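Side-chain contacts in ochratoxinase (PDB 4C65), which hydrolyses the mycotoxin ochratoxin A to ochratoxin alpha and L-phenylalanine as a zinc-dependent carboxypeptidase of the amidohydrolase superfamily: residues D43-K46 against K47-R50; G158-L161 against G162-V166; E275-E279 against K280-Y284; A344-L347 against Q348-V351. All coordinates share one frame; numbering follows the deposited sequence.

Contact 1 (D43-K46 against K47-R50)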
# COMPACT_ATOMS: atom_id res chain seq x y z
N ASP A 43 10.67 -69.02 -10.88
CA ASP A 43 10.77 -68.42 -12.20
C ASP A 43 11.66 -67.20 -12.29
O ASP A 43 11.65 -66.52 -13.31
CB ASP A 43 9.38 -68.07 -12.72
CG ASP A 43 8.52 -69.32 -12.98
OD1 ASP A 43 9.05 -70.42 -13.20
OD2 ASP A 43 7.29 -69.20 -12.91
N ILE A 44 12.43 -66.91 -11.25
CA ILE A 44 13.31 -65.74 -11.29
C ILE A 44 14.30 -65.88 -12.44
O ILE A 44 15.04 -66.84 -12.48
CB ILE A 44 14.11 -65.60 -9.97
CG1 ILE A 44 13.18 -65.44 -8.76
CG2 ILE A 44 15.03 -64.37 -10.03
CD1 ILE A 44 13.83 -65.82 -7.45
N PRO A 45 14.31 -64.93 -13.39
CA PRO A 45 15.30 -64.98 -14.46
C PRO A 45 16.71 -65.13 -13.88
O PRO A 45 17.07 -64.44 -12.93
CB PRO A 45 15.13 -63.64 -15.17
CG PRO A 45 13.73 -63.23 -14.89
CD PRO A 45 13.44 -63.73 -13.51
N LYS A 46 17.49 -66.04 -14.46
CA LYS A 46 18.79 -66.39 -13.91
C LYS A 46 19.76 -65.21 -13.88
O LYS A 46 20.68 -65.19 -13.05
CB LYS A 46 19.42 -67.55 -14.70
CG LYS A 46 18.74 -68.90 -14.70
CD LYS A 46 17.95 -69.12 -13.45
CE LYS A 46 17.15 -70.42 -13.58
NZ LYS A 46 17.33 -71.35 -12.43
N LYS A 47 19.58 -64.24 -14.78
CA LYS A 47 20.49 -63.09 -14.82
C LYS A 47 20.47 -62.30 -13.53
O LYS A 47 21.50 -61.79 -13.10
CB LYS A 47 20.22 -62.18 -16.02
CG LYS A 47 18.84 -61.58 -16.07
CD LYS A 47 18.72 -60.60 -17.24
CE LYS A 47 17.26 -60.25 -17.51
NZ LYS A 47 17.05 -58.99 -18.24
N TYR A 48 19.30 -62.25 -12.88
CA TYR A 48 19.17 -61.58 -11.58
C TYR A 48 19.75 -62.40 -10.43
O TYR A 48 20.33 -61.84 -9.50
CB TYR A 48 17.72 -61.21 -11.27
CG TYR A 48 17.08 -60.33 -12.31
CD1 TYR A 48 17.67 -59.12 -12.69
CD2 TYR A 48 15.89 -60.70 -12.92
CE1 TYR A 48 17.09 -58.31 -13.66
CE2 TYR A 48 15.30 -59.89 -13.88
CZ TYR A 48 15.91 -58.70 -14.25
OH TYR A 48 15.32 -57.91 -15.19
N LEU A 49 19.62 -63.73 -10.50
CA LEU A 49 20.25 -64.63 -9.53
C LEU A 49 21.77 -64.45 -9.51
O LEU A 49 22.40 -64.54 -8.45
CB LEU A 49 19.90 -66.08 -9.83
CG LEU A 49 18.44 -66.52 -9.62
CD1 LEU A 49 18.21 -67.92 -10.16
CD2 LEU A 49 18.06 -66.45 -8.15
N ARG A 50 22.35 -64.17 -10.68
CA ARG A 50 23.79 -63.90 -10.86
C ARG A 50 24.20 -62.52 -10.34
O ARG A 50 25.22 -62.39 -9.66
CB ARG A 50 24.14 -63.96 -12.35
CG ARG A 50 24.54 -65.32 -12.79
CD ARG A 50 24.35 -65.33 -14.28
NE ARG A 50 23.83 -66.60 -14.77
CZ ARG A 50 22.95 -66.75 -15.76
NH1 ARG A 50 22.44 -65.71 -16.41
NH2 ARG A 50 22.59 -67.97 -16.11

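Contact 2 (G158-L161 against G162-V166)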
# COMPACT_ATOMS: atom_id res chain seq x y z
N GLY A 158 -10.10 -8.89 6.17
CA GLY A 158 -8.88 -8.28 5.62
C GLY A 158 -7.60 -9.03 5.96
O GLY A 158 -6.71 -9.18 5.12
N GLU A 159 -7.54 -9.56 7.18
CA GLU A 159 -6.41 -10.38 7.61
C GLU A 159 -6.32 -11.66 6.80
O GLU A 159 -5.23 -12.05 6.38
CB GLU A 159 -6.52 -10.73 9.10
CG GLU A 159 -6.20 -9.56 10.04
CD GLU A 159 -7.26 -8.46 10.07
OE1 GLU A 159 -8.36 -8.65 9.49
OE2 GLU A 159 -7.01 -7.41 10.73
N VAL A 160 -7.45 -12.32 6.60
CA VAL A 160 -7.47 -13.60 5.87
C VAL A 160 -7.15 -13.41 4.37
O VAL A 160 -6.28 -14.08 3.86
CB VAL A 160 -8.80 -14.35 6.03
CG1 VAL A 160 -8.78 -15.64 5.23
CG2 VAL A 160 -9.04 -14.63 7.51
N LEU A 161 -7.77 -12.44 3.72
CA LEU A 161 -7.47 -12.18 2.34
C LEU A 161 -6.13 -11.49 2.10
O LEU A 161 -5.54 -11.67 1.03
CB LEU A 161 -8.59 -11.40 1.67
CG LEU A 161 -9.64 -12.33 1.07
CD1 LEU A 161 -10.68 -12.75 2.10
CD2 LEU A 161 -10.32 -11.59 -0.06
N GLY A 162 -5.62 -10.74 3.08
CA GLY A 162 -4.26 -10.22 3.01
C GLY A 162 -3.25 -11.34 3.04
O GLY A 162 -2.27 -11.30 2.31
N SER A 163 -3.49 -12.34 3.87
CA SER A 163 -2.65 -13.53 3.92
C SER A 163 -2.79 -14.45 2.69
O SER A 163 -1.80 -14.88 2.13
CB SER A 163 -2.93 -14.35 5.17
OG SER A 163 -2.45 -13.72 6.34
N TYR A 164 -4.01 -14.75 2.27
CA TYR A 164 -4.23 -15.85 1.33
C TYR A 164 -4.85 -15.49 0.01
O TYR A 164 -5.04 -16.35 -0.82
CB TYR A 164 -5.08 -16.91 2.00
CG TYR A 164 -4.47 -17.48 3.25
CD1 TYR A 164 -3.13 -17.82 3.29
CD2 TYR A 164 -5.23 -17.72 4.38
CE1 TYR A 164 -2.57 -18.38 4.43
CE2 TYR A 164 -4.67 -18.27 5.54
CZ TYR A 164 -3.35 -18.61 5.56
OH TYR A 164 -2.77 -19.14 6.68
N GLY A 165 -5.19 -14.22 -0.18
CA GLY A 165 -5.81 -13.77 -1.42
C GLY A 165 -4.81 -13.76 -2.54
O GLY A 165 -3.60 -13.87 -2.30
N VAL A 166 -5.30 -13.58 -3.76
CA VAL A 166 -4.45 -13.60 -4.95
C VAL A 166 -4.29 -12.21 -5.56
O VAL A 166 -3.78 -12.07 -6.67
CB VAL A 166 -4.98 -14.59 -6.03
CG1 VAL A 166 -5.12 -15.98 -5.44
CG2 VAL A 166 -6.30 -14.12 -6.64

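Contact 3 (E275-E279 against K280-Y284)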
# COMPACT_ATOMS: atom_id res chain seq x y z
N GLU A 275 -23.26 -43.81 -10.15
CA GLU A 275 -23.29 -44.05 -11.59
C GLU A 275 -22.50 -43.01 -12.37
O GLU A 275 -21.73 -43.36 -13.26
CB GLU A 275 -24.73 -44.09 -12.12
CG GLU A 275 -25.49 -45.34 -11.68
CD GLU A 275 -24.65 -46.59 -11.86
OE1 GLU A 275 -24.16 -46.81 -13.00
OE2 GLU A 275 -24.44 -47.34 -10.86
N LEU A 276 -22.69 -41.73 -12.03
CA LEU A 276 -21.94 -40.67 -12.67
C LEU A 276 -20.44 -40.84 -12.46
O LEU A 276 -19.65 -40.60 -13.38
CB LEU A 276 -22.35 -39.28 -12.15
CG LEU A 276 -23.56 -38.65 -12.83
CD1 LEU A 276 -23.98 -37.38 -12.09
CD2 LEU A 276 -23.28 -38.32 -14.29
N MET A 277 -20.04 -41.21 -11.25
CA MET A 277 -18.63 -41.34 -10.94
C MET A 277 -17.99 -42.50 -11.68
O MET A 277 -16.83 -42.43 -12.09
CB MET A 277 -18.43 -41.49 -9.43
CG MET A 277 -18.70 -40.21 -8.65
SD MET A 277 -18.53 -40.45 -6.88
CE MET A 277 -16.73 -40.39 -6.72
N LYS A 278 -18.75 -43.58 -11.86
CA LYS A 278 -18.31 -44.72 -12.67
C LYS A 278 -18.18 -44.33 -14.12
O LYS A 278 -17.18 -44.61 -14.75
CB LYS A 278 -19.29 -45.87 -12.55
CG LYS A 278 -19.10 -46.69 -11.29
CD LYS A 278 -19.78 -48.04 -11.41
CE LYS A 278 -21.29 -47.91 -11.23
NZ LYS A 278 -21.99 -49.11 -11.78
N GLU A 279 -19.22 -43.67 -14.64
CA GLU A 279 -19.31 -43.21 -16.02
C GLU A 279 -18.14 -42.33 -16.39
O GLU A 279 -17.52 -42.50 -17.42
CB GLU A 279 -20.62 -42.41 -16.20
CG GLU A 279 -21.72 -43.02 -17.03
CD GLU A 279 -23.02 -42.23 -16.81
OE1 GLU A 279 -22.92 -40.99 -17.02
OE2 GLU A 279 -24.10 -42.81 -16.43
N LYS A 280 -17.82 -41.38 -15.52
CA LYS A 280 -16.79 -40.39 -15.81
C LYS A 280 -15.42 -40.70 -15.22
O LYS A 280 -14.48 -39.93 -15.42
CB LYS A 280 -17.27 -39.04 -15.31
CG LYS A 280 -18.50 -38.51 -16.03
CD LYS A 280 -18.98 -37.23 -15.35
CE LYS A 280 -20.10 -36.57 -16.11
NZ LYS A 280 -19.71 -36.07 -17.45
N GLY A 281 -15.29 -41.80 -14.50
CA GLY A 281 -13.99 -42.21 -13.96
C GLY A 281 -13.53 -41.28 -12.86
O GLY A 281 -12.40 -40.79 -12.89
N ILE A 282 -14.41 -41.04 -11.90
CA ILE A 282 -14.12 -40.14 -10.82
C ILE A 282 -13.82 -40.94 -9.56
O ILE A 282 -14.55 -41.85 -9.21
CB ILE A 282 -15.30 -39.20 -10.56
CG1 ILE A 282 -15.67 -38.47 -11.86
CG2 ILE A 282 -14.95 -38.19 -9.45
CD1 ILE A 282 -16.91 -37.59 -11.78
N LEU A 283 -12.73 -40.57 -8.89
CA LEU A 283 -12.26 -41.30 -7.73
C LEU A 283 -13.04 -40.90 -6.48
O LEU A 283 -13.34 -39.72 -6.29
CB LEU A 283 -10.78 -41.06 -7.51
CG LEU A 283 -10.09 -41.92 -6.45
CD1 LEU A 283 -10.08 -43.39 -6.88
CD2 LEU A 283 -8.68 -41.44 -6.27
N TYR A 284 -13.36 -41.90 -5.64
CA TYR A 284 -14.08 -41.72 -4.39
C TYR A 284 -13.11 -41.90 -3.23
O TYR A 284 -12.55 -42.99 -3.05
CB TYR A 284 -15.20 -42.75 -4.28
CG TYR A 284 -16.29 -42.49 -3.23
CD1 TYR A 284 -16.03 -42.58 -1.87
CD2 TYR A 284 -17.61 -42.24 -3.62
CE1 TYR A 284 -17.04 -42.39 -0.93
CE2 TYR A 284 -18.62 -42.05 -2.70
CZ TYR A 284 -18.34 -42.12 -1.35
OH TYR A 284 -19.35 -41.93 -0.43
O HOH W 1 -15.19 -44.49 -10.36

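Contact 4 (A344-L347 against Q348-V351)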
# COMPACT_ATOMS: atom_id res chain seq x y z
N ALA A 344 -3.45 -45.93 9.03
CA ALA A 344 -3.78 -47.36 8.97
C ALA A 344 -5.22 -47.64 9.36
O ALA A 344 -5.83 -48.57 8.86
CB ALA A 344 -2.82 -48.15 9.86
N LEU A 345 -5.77 -46.82 10.25
CA LEU A 345 -7.18 -46.92 10.63
C LEU A 345 -8.14 -46.88 9.44
O LEU A 345 -9.23 -47.45 9.50
CB LEU A 345 -7.56 -45.77 11.56
CG LEU A 345 -7.32 -45.86 13.06
CD1 LEU A 345 -8.07 -44.74 13.77
CD2 LEU A 345 -7.79 -47.19 13.63
N GLU A 346 -7.77 -46.15 8.40
CA GLU A 346 -8.65 -45.99 7.27
C GLU A 346 -8.86 -47.34 6.56
O GLU A 346 -9.94 -47.59 5.99
CB GLU A 346 -8.10 -44.95 6.30
CG GLU A 346 -9.09 -44.48 5.25
CD GLU A 346 -10.30 -43.77 5.84
OE1 GLU A 346 -10.23 -43.27 6.98
OE2 GLU A 346 -11.33 -43.70 5.13
N LEU A 347 -7.83 -48.19 6.60
CA LEU A 347 -7.96 -49.54 6.03
C LEU A 347 -8.96 -50.34 6.85
O LEU A 347 -9.80 -51.04 6.28
CB LEU A 347 -6.61 -50.25 5.97
CG LEU A 347 -5.66 -49.76 4.88
CD1 LEU A 347 -4.23 -49.84 5.35
CD2 LEU A 347 -5.82 -50.55 3.59
N GLN A 348 -8.86 -50.24 8.16
CA GLN A 348 -9.81 -50.87 9.06
C GLN A 348 -11.25 -50.45 8.74
O GLN A 348 -12.13 -51.28 8.63
CB GLN A 348 -9.47 -50.52 10.49
CG GLN A 348 -10.50 -51.02 11.47
CD GLN A 348 -10.09 -50.81 12.92
OE1 GLN A 348 -8.92 -50.80 13.28
NE2 GLN A 348 -11.09 -50.72 13.77
N PHE A 349 -11.45 -49.15 8.53
CA PHE A 349 -12.78 -48.66 8.25
C PHE A 349 -13.27 -49.05 6.88
O PHE A 349 -14.45 -49.28 6.72
CB PHE A 349 -12.86 -47.13 8.45
CG PHE A 349 -12.53 -46.68 9.85
CD1 PHE A 349 -13.05 -47.34 10.95
CD2 PHE A 349 -11.72 -45.57 10.07
CE1 PHE A 349 -12.76 -46.91 12.23
CE2 PHE A 349 -11.41 -45.14 11.34
CZ PHE A 349 -11.94 -45.82 12.43
N ALA A 350 -12.37 -49.14 5.91
CA ALA A 350 -12.74 -49.65 4.59
C ALA A 350 -13.37 -51.04 4.68
O ALA A 350 -14.37 -51.34 4.01
CB ALA A 350 -11.53 -49.69 3.70
N VAL A 351 -12.82 -51.89 5.56
CA VAL A 351 -13.35 -53.22 5.77
C VAL A 351 -14.58 -53.19 6.67
O VAL A 351 -15.65 -53.63 6.27
CB VAL A 351 -12.27 -54.17 6.37
CG1 VAL A 351 -12.86 -55.53 6.73
CG2 VAL A 351 -11.10 -54.32 5.41

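Contact 1 (D43-K46 against K47-R50)
Pro45 and Tyr48 meet at the tight inner part of this contact: CB of the proline lies 3.8 Å from CD2 of the tyrosine, and its CD sits at the ring edge, in the ring plane. Beside them the methyl CG2 of Ile44 approaches CG of Leu49 at 4.1 Å, the two side chains crossing at about a right angle. Ile44 is buried, packing on Phe37, Val29 and Tyr11 of the nearby strands. The backbone explains the proximity. Pro45 occupies the N-cap position of helix 46-51, and its O accepts Tyr48 N at 3.1 Å; the i to i+4 bond Arg50 N to Lys46 O, also 3.1 Å, continues the helix. This short helix lies with one flank against the sheet strands 7-15, 26-31 and 34-38, Tyr48 touching Val29 and Ala36 and Leu49 touching Ile9. The other flank is polar and exposed. There the Lys46 chain, bent at chi2 (-29°), runs alongside Leu49 with CD 3.5 Å from CD1 of that leucine. Arg50 folds back over the first turn, laying one face of its guanidinium on CB of Lys46, with NH2 3.5 Å from that carbon.

Contact 2 (G158-L161 against G162-V166)
Four successive i to i+4 bonds, from Gly162 N to Gly158 O through Gly165 N to Leu161 O, carry the backbone through the last turns of helix 157-164, and their geometry changes along it. Tyr164 N reaches Val160 O at 2.9 Å within the carbonyl plane, whereas Gly165 N approaches Leu161 O at 2.8 Å from above the plane of the Leu161 carbonyl, 37° out of it; Gly165 is the first residue to leave helical angles. Among the side chains, Val160 and Tyr164 make the apolar contact one turn apart, CG1 of the valine lying 4.2 Å from CD2 of the tyrosine. With CG opposite the carbonyl carbon (chi1 -60°), the Tyr164 ring leans back toward the preceding turn, its CD2 3.8 Å from Val160 O, and CB of Ser163 covers the centre of one face. Ser163 OG lies 3.2 Å from Glu159 O, at best a weak and unsettled bond. Glu159, Val160 and Leu161 also pack on Pro171, Arg197 and Pro169 of a neighbouring subunit of the octamer. Within the chain, the helix bridges strands 142-144 and 179-181 in a beta-alpha-beta unit, with Leu161 and Tyr164 packed on Ile181 and Tyr164 also touching Leu86 of helix 83-87.

Contact 3 (E275-E279 against K280-Y284)
Met277 reaches past the end of its own helix to the strand that follows, where its terminal methyl CE comes within 3.7 Å of Tyr284 CD2. The sulfur is close as well: SD lies 5.1 Å from the centroid of the tyrosine ring, in a direction 73° off the ring normal, an oblique Met-aromatic contact. The bend at chi3 (79°) turns CE toward the strand, and CE also meets CG2 of Ile282, just before the strand, at 3.9 Å; the Met277 and Ile282 side chains cross at about a right angle. Beneath this cluster, Met277 O accepts the N-H of Ile282 at 2.8 Å in the carbonyl plane, with a nearly straight N-H...O angle of 175°. A water donates to both Met277 O and Ile282 O, a second link between the helix end and the residue just before the strand. Around the turn, Lys280 N bonds Leu276 O at 2.9 Å and the aliphatic part of Lys280 runs alongside Leu276. Lys278 meanwhile pairs with Glu275 in a salt bridge, NZ to OE2 3.2 Å, whose hydrogen bonds are weak. Ile256 and Leu263 also pack on Met277 and Ile282. Gly281, with positive phi, is the C' residue of a Schellman motif, the weak bond from Gly281 N to Lys278 O accompanying that of Ile282; this motif ends helix 271-280 and leads into strand 283-285 of the amidohydrolase TIM barrel.

Contact 4 (A344-L347 against Q348-V351)
Phe349 N to Leu345 O at 3.0 Å and Ala350 N to Glu346 O at 2.9 Å are the main polar links between the two halves of this contact, successive i to i+4 bonds of helix 344-354 in the amidohydrolase domain. The next bond, Val351 N to Leu347 O, is longer at 3.2 Å. The polar ends of the side chains turn to partners beyond the helix. Both carboxylate oxygens of Glu346 are engaged, OE1 by Ser289 OG and OE2 by Arg288 N, so two bonds fix the rotation of the group; Gln348 OE1 accepts from Gln406 NE2. Held in this way, the Glu346 carboxylate stands 75° to the Phe349 ring, with OE1 at the ring edge. Leu345 and Gln348 run side by side, CD2 of the leucine 3.8 Å from OE1 of the glutamine. Leu347 and Ala350 pack on Ala361 of helix 358-365, while Phe349 lies against Arg288 and Glu292. A chi1 of -60° sets CG of Phe349 beside its backbone N and lays the ring back along Leu345: CB of the leucine is 3.9 Å from CE2 of the ring, and one ring face lies over Leu345 O, just 3.2 Å from CD2 of Phe349.

The four contacts follow one another along the chain without touching. Contact 1 lies on the strands of the smaller domain, its centre about 59 Å from that of contact 2, and these two stand on opposite sides of the chain's centre. Contacts 3 and 4 are the nearest pair, with centres about 22 Å and nearest atoms about 8 Å apart, and both approach the zinc site. The side chain of Tyr284 in contact 3 is about 7 Å from that of the zinc ligand His265; that of Glu346 in contact 4 is about 7 Å from the active-site Asp336 and about 8 Å from His69. Contact 2, away from these sites, instead meets neighbouring subunits.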